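Local structure of extracellular ligand-binding receptor (4Q6B) at residues I79-S84 and S92-A97; F85-A90 and L99-P104; D110-G115 and V119-P124. The protein binds leucine and probably hands it to an ABC transporter for uptake of amino acids into the cell. All coordinates share one frame; numbering follows the deposited sequence.

Interaction 1: residues I79-S84 and S92-A97; sequences IGHRNS and SIYDQA. With LEU (leucine), chain B.
H81 and Y94 meet through a single polar contact. H81 NE2 lies 2.9 Å from Y94 OH in a moderately bent hydrogen bond (151°), and either atom could be the donor. The hydroxyl comes in at the edge of the imidazole, close to its plane, and the imidazole nitrogen in turn sits at the edge of the phenol. Both residues are buried. The other nitrogen, H81 ND1, is hydrogen-bonded to D55 OD2, so the imidazole is gripped at two points and its rotation is fixed.

The rings themselves pair rim to rim. Their planes are inclined at 42° and neither covers the face of the other. Y94 has its CG anti to the carbonyl carbon (chi1 -65°), which sends the phenol off the helix toward the loop, past A66 and F69 of helix 59-70.

Strand 75-79 runs into this loop and then into helix 84-97, the first half of a beta-alpha-beta unit in the periplasmic binding protein fold. The peptide between G80 and H81 is cis. Further along, A97 O is a ligand of a calcium ion.

Ligand contacts gather where the helix begins. S84 N gives an almost straight hydrogen bond to O of the bound leucine at 2.9 Å. S84 OG donates to leucine OXT at 2.6 Å; the nearby helix start would probably help to stabilise this carboxylate. R82 packs against the isobutyl group: its chain, extended from CG to NE, sets one guanidinium face over the leucine methyls, with R82 NH2 3.6 Å from leucine CD2. With an alanine in place of R82, that face would be gone and the ligand's isobutyl group would probably be left with a gap beside it. S84 OG also accepts from S108 N.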
loop_
_atom_site.group_PDB
_atom_site.type_symbol
_atom_site.label_atom_id
_atom_site.label_comp_id
_atom_site.label_asym_id
_atom_site.label_seq_id
_atom_site.Cartn_x
_atom_site.Cartn_y
_atom_site.Cartn_z
ATOM N N ILE A 79 -10.107 7.031 7.420
ATOM C CA ILE A 79 -9.055 6.088 7.005
ATOM C C ILE A 79 -9.647 5.306 5.842
ATOM O O ILE A 79 -10.701 4.695 5.977
ATOM C CB ILE A 79 -8.679 5.096 8.140
ATOM C CG1 ILE A 79 -7.967 5.888 9.238
ATOM C CG2 ILE A 79 -7.655 4.064 7.628
ATOM C CD1 ILE A 79 -7.692 5.075 10.476
ATOM N N GLY A 80 -8.999 5.379 4.687
ATOM C CA GLY A 80 -9.451 4.653 3.508
ATOM C C GLY A 80 -9.025 5.432 2.258
ATOM O O GLY A 80 -8.281 6.393 2.404
ATOM N N HIS A 81 -9.437 4.993 1.052
ATOM C CA HIS A 81 -10.056 3.677 0.827
ATOM C C HIS A 81 -8.907 2.712 0.446
ATOM O O HIS A 81 -7.718 3.082 0.546
ATOM C CB HIS A 81 -11.109 3.763 -0.297
ATOM C CG HIS A 81 -12.286 4.636 0.047
ATOM N ND1 HIS A 81 -13.591 4.182 -0.048
ATOM C CD2 HIS A 81 -12.367 5.913 0.503
ATOM C CE1 HIS A 81 -14.419 5.136 0.332
ATOM N NE2 HIS A 81 -13.705 6.200 0.670
ATOM N N ARG A 82 -9.224 1.495 0.017
ATOM C CA ARG A 82 -8.151 0.520 -0.277
ATOM C C ARG A 82 -7.714 0.677 -1.722
ATOM O O ARG A 82 -6.520 0.907 -2.016
ATOM C CB ARG A 82 -8.665 -0.905 -0.098
ATOM C CG ARG A 82 -7.565 -1.969 -0.252
ATOM C CD ARG A 82 -8.159 -3.374 0.004
ATOM N NE ARG A 82 -7.191 -4.476 -0.067
ATOM C CZ ARG A 82 -6.994 -5.233 -1.140
ATOM N NH1 ARG A 82 -6.098 -6.215 -1.099
ATOM N NH2 ARG A 82 -7.688 -5.000 -2.248
ATOM N N ASN A 83 -8.673 0.632 -2.632
ATOM C CA ASN A 83 -8.324 0.593 -4.053
ATOM C C ASN A 83 -8.110 2.006 -4.558
ATOM O O ASN A 83 -8.936 2.889 -4.278
ATOM C CB ASN A 83 -9.478 -0.019 -4.886
ATOM C CG ASN A 83 -9.802 -1.438 -4.457
ATOM O OD1 ASN A 83 -10.544 -1.632 -3.496
ATOM N ND2 ASN A 83 -9.212 -2.432 -5.132
ATOM N N SER A 84 -7.043 2.235 -5.311
ATOM C CA SER A 84 -6.849 3.593 -5.850
ATOM C C SER A 84 -7.982 4.092 -6.749
ATOM O O SER A 84 -8.284 5.292 -6.756
ATOM C CB SER A 84 -5.513 3.683 -6.610
ATOM O OG SER A 84 -4.414 3.523 -5.734
ATOM N N SER A 92 -11.879 13.537 -3.794
ATOM C CA SER A 92 -12.389 14.854 -4.215
ATOM C C SER A 92 -13.482 15.309 -3.242
ATOM O O SER A 92 -13.577 16.489 -2.907
ATOM C CB SER A 92 -12.934 14.800 -5.649
ATOM O OG SER A 92 -13.472 16.103 -6.014
ATOM N N ILE A 93 -14.338 14.374 -2.840
ATOM C CA ILE A 93 -15.401 14.644 -1.887
ATOM C C ILE A 93 -14.802 15.003 -0.529
ATOM O O ILE A 93 -15.223 15.962 0.116
ATOM C CB ILE A 93 -16.341 13.413 -1.749
ATOM C CG1 ILE A 93 -17.084 13.166 -3.076
ATOM C CG2 ILE A 93 -17.353 13.606 -0.568
ATOM C CD1 ILE A 93 -17.922 11.875 -3.053
ATOM N N TYR A 94 -13.833 14.223 -0.044
ATOM C CA TYR A 94 -13.225 14.547 1.243
ATOM C C TYR A 94 -12.502 15.879 1.183
ATOM O O TYR A 94 -12.657 16.696 2.089
ATOM C CB TYR A 94 -12.254 13.437 1.602
ATOM C CG TYR A 94 -12.913 12.082 1.831
ATOM C CD1 TYR A 94 -13.895 11.901 2.824
ATOM C CD2 TYR A 94 -12.521 10.973 1.083
ATOM C CE1 TYR A 94 -14.498 10.662 3.030
ATOM C CE2 TYR A 94 -13.057 9.719 1.330
ATOM C CZ TYR A 94 -14.051 9.570 2.299
ATOM O OH TYR A 94 -14.597 8.320 2.483
ATOM N N ASP A 95 -11.769 16.138 0.092
ATOM C CA ASP A 95 -11.000 17.379 0.011
ATOM C C ASP A 95 -11.913 18.613 -0.014
ATOM O O ASP A 95 -11.655 19.628 0.668
ATOM C CB ASP A 95 -10.085 17.356 -1.213
ATOM C CG ASP A 95 -9.047 18.474 -1.188
ATOM O OD1 ASP A 95 -8.187 18.487 -0.303
ATOM O OD2 ASP A 95 -9.103 19.339 -2.063
ATOM N N GLN A 96 -12.974 18.554 -0.820
ATOM C CA GLN A 96 -13.887 19.688 -0.879
ATOM C C GLN A 96 -14.601 19.905 0.462
ATOM O O GLN A 96 -15.002 21.036 0.783
ATOM C CB GLN A 96 -14.937 19.470 -1.982
ATOM C CG GLN A 96 -14.481 19.874 -3.340
ATOM C CD GLN A 96 -14.892 21.314 -3.634
ATOM O OE1 GLN A 96 -16.039 21.591 -4.023
ATOM N NE2 GLN A 96 -13.962 22.243 -3.422
ATOM N N ALA A 97 -14.831 18.828 1.212
ATOM C CA ALA A 97 -15.404 18.954 2.579
ATOM C C ALA A 97 -14.416 19.373 3.687
ATOM O O ALA A 97 -14.816 19.609 4.844
ATOM C CB ALA A 97 -16.096 17.653 2.999
HETATM N N LEU B . -2.310 -0.844 -3.976
HETATM C CA LEU B . -3.623 -1.186 -4.533
HETATM C C LEU B . -4.289 0.042 -5.132
HETATM O O LEU B . -5.355 -0.047 -5.727
HETATM C CB LEU B . -4.502 -1.783 -3.434
HETATM C CG LEU B . -3.818 -3.115 -3.106
HETATM C CD1 LEU B . -3.647 -3.280 -1.625
HETATM C CD2 LEU B . -4.501 -4.328 -3.722
HETATM O OXT LEU B . -3.714 1.137 -5.045
#

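Interaction 2: residues F85-A90 and L99-P104; sequences FISIPA and LVMLSP
S87 on helix 84-97 packs against M101 and S103 of strand 101-103 within a right-handed beta-alpha-beta crossover, the repeating unit of the parallel sheet in this lobe of the periplasmic binding protein fold. The contact is small and wholly buried: one serine of the helix lies over two residues on the same face of the strand, with CA of S87 and CA of S103 7.6 Å apart. Helix 84-97 is kinked at P89, whose ring nitrogen has no hydrogen to give to the preceding turn.

M101, a selenomethionine in this crystal, carries the apolar half. With CG anti to the backbone N (chi1 -168°), the chain leaves the sheet toward the helix, and the bend at chi3 (80°) then swings the methyl more across the helix than along it. CE ends up beside the serine methylene, M101 CE to S87 CB 4.1 Å. The selenium rests near the helix backbone, M101 SE to S87 O 3.9 Å, standing off to the side of that carbonyl oxygen.

Each serine hydroxyl has partners of its own. S87 OG is hydrogen-bonded to S106 OG and to H81 N, while S103 OG bonds to H81 O and is also reached by the backbone nitrogens of A105 and S106. Helix and strand are thus tied through H81 and S106, with A105 N adding a bond to the strand serine alone; A105 and S106 are residues of the leucine pocket. S103 itself sits just behind that pocket, its side chain about 7 Å from the bound leucine. Across the contact the two hydroxyls lie too far apart to bond, S87 OG to S103 OG 4.0 Å.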
loop_
_atom_site.group_PDB
_atom_site.type_symbol
_atom_site.label_atom_id
_atom_site.label_comp_id
_atom_site.label_asym_id
_atom_site.label_seq_id
_atom_site.Cartn_x
_atom_site.Cartn_y
_atom_site.Cartn_z
ATOM N N PHE A 85 -8.646 3.212 -7.509
ATOM C CA PHE A 85 -9.731 3.714 -8.369
ATOM C C PHE A 85 -10.949 4.212 -7.599
ATOM O O PHE A 85 -11.821 4.897 -8.171
ATOM C CB PHE A 85 -10.131 2.690 -9.425
ATOM C CG PHE A 85 -11.040 1.596 -8.893
ATOM C CD1 PHE A 85 -12.411 1.709 -9.025
ATOM C CD2 PHE A 85 -10.513 0.466 -8.285
ATOM C CE1 PHE A 85 -13.272 0.716 -8.556
ATOM C CE2 PHE A 85 -11.385 -0.544 -7.794
ATOM C CZ PHE A 85 -12.752 -0.394 -7.936
ATOM N N ILE A 86 -11.016 3.867 -6.318
ATOM C CA ILE A 86 -12.005 4.435 -5.400
ATOM C C ILE A 86 -11.442 5.606 -4.621
ATOM O O ILE A 86 -12.063 6.661 -4.558
ATOM C CB ILE A 86 -12.543 3.319 -4.475
ATOM C CG1 ILE A 86 -13.040 2.174 -5.351
ATOM C CG2 ILE A 86 -13.633 3.868 -3.479
ATOM C CD1 ILE A 86 -13.743 1.088 -4.539
ATOM N N SER A 87 -10.234 5.485 -4.069
ATOM C CA SER A 87 -9.685 6.599 -3.289
ATOM C C SER A 87 -9.527 7.887 -4.110
ATOM O O SER A 87 -9.767 8.992 -3.596
ATOM C CB SER A 87 -8.317 6.218 -2.691
ATOM O OG SER A 87 -8.455 5.252 -1.675
ATOM N N ILE A 88 -9.078 7.778 -5.353
ATOM C CA ILE A 88 -8.851 8.994 -6.136
ATOM C C ILE A 88 -10.143 9.842 -6.316
ATOM O O ILE A 88 -10.167 11.027 -5.957
ATOM C CB ILE A 88 -8.158 8.650 -7.479
ATOM C CG1 ILE A 88 -6.736 8.118 -7.185
ATOM C CG2 ILE A 88 -8.159 9.836 -8.436
ATOM C CD1 ILE A 88 -6.144 7.461 -8.458
ATOM N N PRO A 89 -11.230 9.240 -6.803
ATOM C CA PRO A 89 -12.421 10.120 -6.865
ATOM C C PRO A 89 -13.033 10.423 -5.489
ATOM O O PRO A 89 -13.542 11.552 -5.286
ATOM C CB PRO A 89 -13.411 9.334 -7.735
ATOM C CG PRO A 89 -12.925 7.949 -7.738
ATOM C CD PRO A 89 -11.424 7.961 -7.520
ATOM N N ALA A 90 -12.996 9.464 -4.556
ATOM C CA ALA A 90 -13.566 9.742 -3.226
ATOM C C ALA A 90 -12.814 10.897 -2.541
ATOM O O ALA A 90 -13.422 11.706 -1.862
ATOM C CB ALA A 90 -13.515 8.502 -2.313
ATOM N N LEU A 99 -12.128 17.412 4.987
ATOM C CA LEU A 99 -12.004 16.281 5.907
ATOM C C LEU A 99 -10.842 15.406 5.476
ATOM O O LEU A 99 -10.771 15.014 4.309
ATOM C CB LEU A 99 -13.311 15.479 5.850
ATOM C CG LEU A 99 -13.471 14.265 6.771
ATOM C CD1 LEU A 99 -13.389 14.747 8.224
ATOM C CD2 LEU A 99 -14.838 13.641 6.472
ATOM N N VAL A 100 -9.934 15.107 6.411
ATOM C CA VAL A 100 -8.800 14.239 6.095
ATOM C C VAL A 100 -9.225 12.861 5.635
ATOM O O VAL A 100 -10.092 12.214 6.233
ATOM C CB VAL A 100 -7.843 14.115 7.294
ATOM C CG1 VAL A 100 -6.890 12.867 7.153
ATOM C CG2 VAL A 100 -7.030 15.384 7.427
HETATM N N MSE A 101 -8.631 12.435 4.518
HETATM C CA MSE A 101 -8.726 11.053 4.081
HETATM C C MSE A 101 -7.313 10.493 4.121
HETATM O O MSE A 101 -6.417 11.067 3.523
HETATM C CB MSE A 101 -9.245 10.969 2.644
HETATM C CG MSE A 101 -9.627 9.540 2.284
HETATM SE SE MSE A 101 -9.584 9.204 0.335
HETATM C CE MSE A 101 -7.650 8.959 0.239
ATOM N N LEU A 102 -7.091 9.426 4.879
ATOM C CA LEU A 102 -5.709 8.886 4.999
ATOM C C LEU A 102 -5.769 7.442 4.517
ATOM O O LEU A 102 -6.398 6.620 5.188
ATOM C CB LEU A 102 -5.225 8.986 6.447
ATOM C CG LEU A 102 -3.901 8.304 6.796
ATOM C CD1 LEU A 102 -2.753 8.911 6.048
ATOM C CD2 LEU A 102 -3.619 8.461 8.315
ATOM N N SER A 103 -5.171 7.147 3.365
ATOM C CA SER A 103 -5.239 5.803 2.822
ATOM C C SER A 103 -4.073 4.935 3.222
ATOM O O SER A 103 -2.927 5.273 3.040
ATOM C CB SER A 103 -5.344 5.780 1.297
ATOM O OG SER A 103 -5.424 4.445 0.841
ATOM N N PRO A 104 -4.476 3.732 3.807
ATOM C CA PRO A 104 -3.365 2.839 4.129
ATOM C C PRO A 104 -3.094 1.802 3.044
ATOM O O PRO A 104 -2.400 0.842 3.317
ATOM C CB PRO A 104 -3.829 2.162 5.411
ATOM C CG PRO A 104 -5.259 1.906 5.167
ATOM C CD PRO A 104 -5.760 3.060 4.360
#

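Interaction 3: residues D110-G115 and V119-P124; sequences DLTDHG and VFRNIP
R121 turns its CG between its backbone N and carbonyl carbon (chi1 48°) and then runs extended to NE, which carries the guanidinium out from the strand to L111 and T112. L111 answers with CG anti to the backbone N (chi1 179°) and slides past the arginine in the opposite direction. The setting is strand 119-121, at one edge of the five-stranded parallel sheet of this lobe, with the connection from strand 101-103 folding back over it; no alpha-helix separates these two strands, only a loop with a short 3-10 segment.

L111 CD2 lies over one face of the R121 guanidinium, and R121 NH2 stands 3.8 Å from L111 CB, so aliphatic carbon covers the buried charged group. The other leucine branch turns to V119, with L111 CD1 4.0 Å from V119 CG1 in plain apolar packing. I88 of helix 84-97 touches L111 as well.

T112 crosses the arginine at about a right angle, its OG1 3.5 Å from R121 NH1. Both polar groups find stronger partners in D335: R121 NH1 makes a salt bridge with D335 OD1, and T112 OG1 is hydrogen-bonded to D335 OD2, so one carboxylate holds the pair in place. R121 NH2 is hydrogen-bonded to the carbonyl oxygens of S106 and S108. The arginine thereby braces, from the second shell, the loop that supplies S106 to the leucine pocket; its own side chain stays about 7 Å from the ligand.

On the outer side, the loop 110-115 is held by its own bonds. D113 N reaches back to D110 O at 3.1 Å. H114 swings over the same aspartate, and H114 NE2 donates to D110 OD2 at 2.9 Å, coming from above the carboxylate plane, 44° out of it.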
loop_
_atom_site.group_PDB
_atom_site.type_symbol
_atom_site.label_atom_id
_atom_site.label_comp_id
_atom_site.label_asym_id
_atom_site.label_seq_id
_atom_site.Cartn_x
_atom_site.Cartn_y
_atom_site.Cartn_z
ATOM N N ASP A 110 -1.222 8.975 -8.928
ATOM C CA ASP A 110 -2.199 9.975 -9.298
ATOM C C ASP A 110 -2.999 10.526 -8.084
ATOM O O ASP A 110 -3.634 11.602 -8.173
ATOM C CB ASP A 110 -3.148 9.365 -10.336
ATOM C CG ASP A 110 -4.057 10.385 -10.944
ATOM O OD1 ASP A 110 -3.547 11.374 -11.553
ATOM O OD2 ASP A 110 -5.284 10.221 -10.802
ATOM N N LEU A 111 -3.015 9.775 -6.983
ATOM C CA LEU A 111 -3.772 10.194 -5.807
ATOM C C LEU A 111 -3.328 11.581 -5.371
ATOM O O LEU A 111 -4.152 12.412 -4.937
ATOM C CB LEU A 111 -3.630 9.161 -4.683
ATOM C CG LEU A 111 -4.372 9.547 -3.401
ATOM C CD1 LEU A 111 -5.863 9.573 -3.671
ATOM C CD2 LEU A 111 -4.010 8.540 -2.276
ATOM N N THR A 112 -2.026 11.867 -5.517
ATOM C CA THR A 112 -1.502 13.131 -4.969
ATOM C C THR A 112 -1.173 14.122 -6.076
ATOM O O THR A 112 -0.431 15.092 -5.871
ATOM C CB THR A 112 -0.261 12.866 -4.073
ATOM O OG1 THR A 112 0.666 12.051 -4.788
ATOM C CG2 THR A 112 -0.673 12.115 -2.831
ATOM N N ASP A 113 -1.788 13.892 -7.241
ATOM C CA ASP A 113 -1.565 14.715 -8.415
ATOM C C ASP A 113 -2.802 15.517 -8.774
ATOM O O ASP A 113 -2.992 15.876 -9.933
ATOM C CB ASP A 113 -1.197 13.829 -9.635
ATOM C CG ASP A 113 0.238 13.348 -9.607
ATOM O OD1 ASP A 113 1.044 13.787 -8.739
ATOM O OD2 ASP A 113 0.565 12.509 -10.477
ATOM N N HIS A 114 -3.673 15.809 -7.802
ATOM C CA HIS A 114 -4.890 16.575 -8.115
ATOM C C HIS A 114 -4.994 17.881 -7.312
ATOM O O HIS A 114 -6.059 18.502 -7.275
ATOM C CB HIS A 114 -6.126 15.723 -7.769
ATOM C CG HIS A 114 -6.372 14.613 -8.741
ATOM N ND1 HIS A 114 -7.057 14.801 -9.917
ATOM C CD2 HIS A 114 -6.013 13.308 -8.719
ATOM C CE1 HIS A 114 -7.106 13.666 -10.589
ATOM N NE2 HIS A 114 -6.481 12.742 -9.887
ATOM N N GLY A 115 -3.893 18.262 -6.636
ATOM C CA GLY A 115 -3.907 19.486 -5.841
ATOM C C GLY A 115 -4.707 19.387 -4.551
ATOM O O GLY A 115 -4.991 20.425 -3.926
ATOM N N VAL A 119 -5.692 15.183 1.781
ATOM C CA VAL A 119 -5.664 13.778 1.318
ATOM C C VAL A 119 -4.250 13.225 1.476
ATOM O O VAL A 119 -3.276 13.826 1.020
ATOM C CB VAL A 119 -6.096 13.725 -0.166
ATOM C CG1 VAL A 119 -5.931 12.342 -0.760
ATOM C CG2 VAL A 119 -7.547 14.200 -0.331
ATOM N N PHE A 120 -4.139 12.058 2.106
ATOM C CA PHE A 120 -2.822 11.504 2.509
ATOM C C PHE A 120 -2.779 10.015 2.272
ATOM O O PHE A 120 -3.809 9.403 2.145
ATOM C CB PHE A 120 -2.581 11.751 4.006
ATOM C CG PHE A 120 -2.515 13.216 4.397
ATOM C CD1 PHE A 120 -1.291 13.840 4.508
ATOM C CD2 PHE A 120 -3.683 13.966 4.608
ATOM C CE1 PHE A 120 -1.208 15.191 4.852
ATOM C CE2 PHE A 120 -3.614 15.299 4.988
ATOM C CZ PHE A 120 -2.366 15.916 5.112
ATOM N N ARG A 121 -1.590 9.428 2.231
ATOM C CA ARG A 121 -1.487 7.968 2.405
ATOM C C ARG A 121 -0.325 7.733 3.292
ATOM O O ARG A 121 0.577 8.556 3.308
ATOM C CB ARG A 121 -1.266 7.267 1.078
ATOM C CG ARG A 121 -0.172 7.880 0.238
ATOM C CD ARG A 121 0.187 6.940 -0.940
ATOM N NE ARG A 121 0.636 7.791 -2.048
ATOM C CZ ARG A 121 0.118 7.754 -3.267
ATOM N NH1 ARG A 121 0.531 8.625 -4.188
ATOM N NH2 ARG A 121 -0.819 6.862 -3.566
ATOM N N ASN A 122 -0.327 6.642 4.062
ATOM C CA ASN A 122 0.793 6.394 5.003
ATOM C C ASN A 122 1.638 5.216 4.543
ATOM O O ASN A 122 2.297 4.557 5.339
ATOM C CB ASN A 122 0.325 6.230 6.474
ATOM C CG ASN A 122 -0.476 4.966 6.680
ATOM O OD1 ASN A 122 -1.055 4.443 5.719
ATOM N ND2 ASN A 122 -0.495 4.448 7.905
ATOM N N ILE A 123 1.660 4.984 3.232
ATOM C CA ILE A 123 2.440 3.892 2.652
ATOM C C ILE A 123 3.148 4.467 1.429
ATOM O O ILE A 123 2.722 5.514 0.899
ATOM C CB ILE A 123 1.519 2.718 2.259
ATOM C CG1 ILE A 123 0.421 3.194 1.285
ATOM C CG2 ILE A 123 0.846 2.109 3.525
ATOM C CD1 ILE A 123 -0.114 2.117 0.484
ATOM N N PRO A 124 4.195 3.789 0.943
ATOM C CA PRO A 124 4.883 4.287 -0.268
ATOM C C PRO A 124 4.012 4.138 -1.499
ATOM O O PRO A 124 3.222 3.185 -1.610
ATOM C CB PRO A 124 6.099 3.350 -0.420
ATOM C CG PRO A 124 5.790 2.151 0.477
ATOM C CD PRO A 124 4.854 2.610 1.548
#

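In the fold
All three contacts lie in the lobe built on the five-stranded parallel sheet. Interactions 1 and 2 have centres only about 2 Å apart: both use helix 84-97, their segments alternate along the chain, and together they pack a beta-alpha-beta unit. Interaction 3 opens after both have closed, its centre about 8 Å from that of interaction 2 and 10 Å from that of interaction 1. Strands 101-103 and 119-121 are neighbours in the sheet, joined by M101 O to F120 N and S103 N to F120 O, each 2.9 Å. Loops at the ends of these strands reach the leucine pocket, so this packing probably helps to shape the pocket.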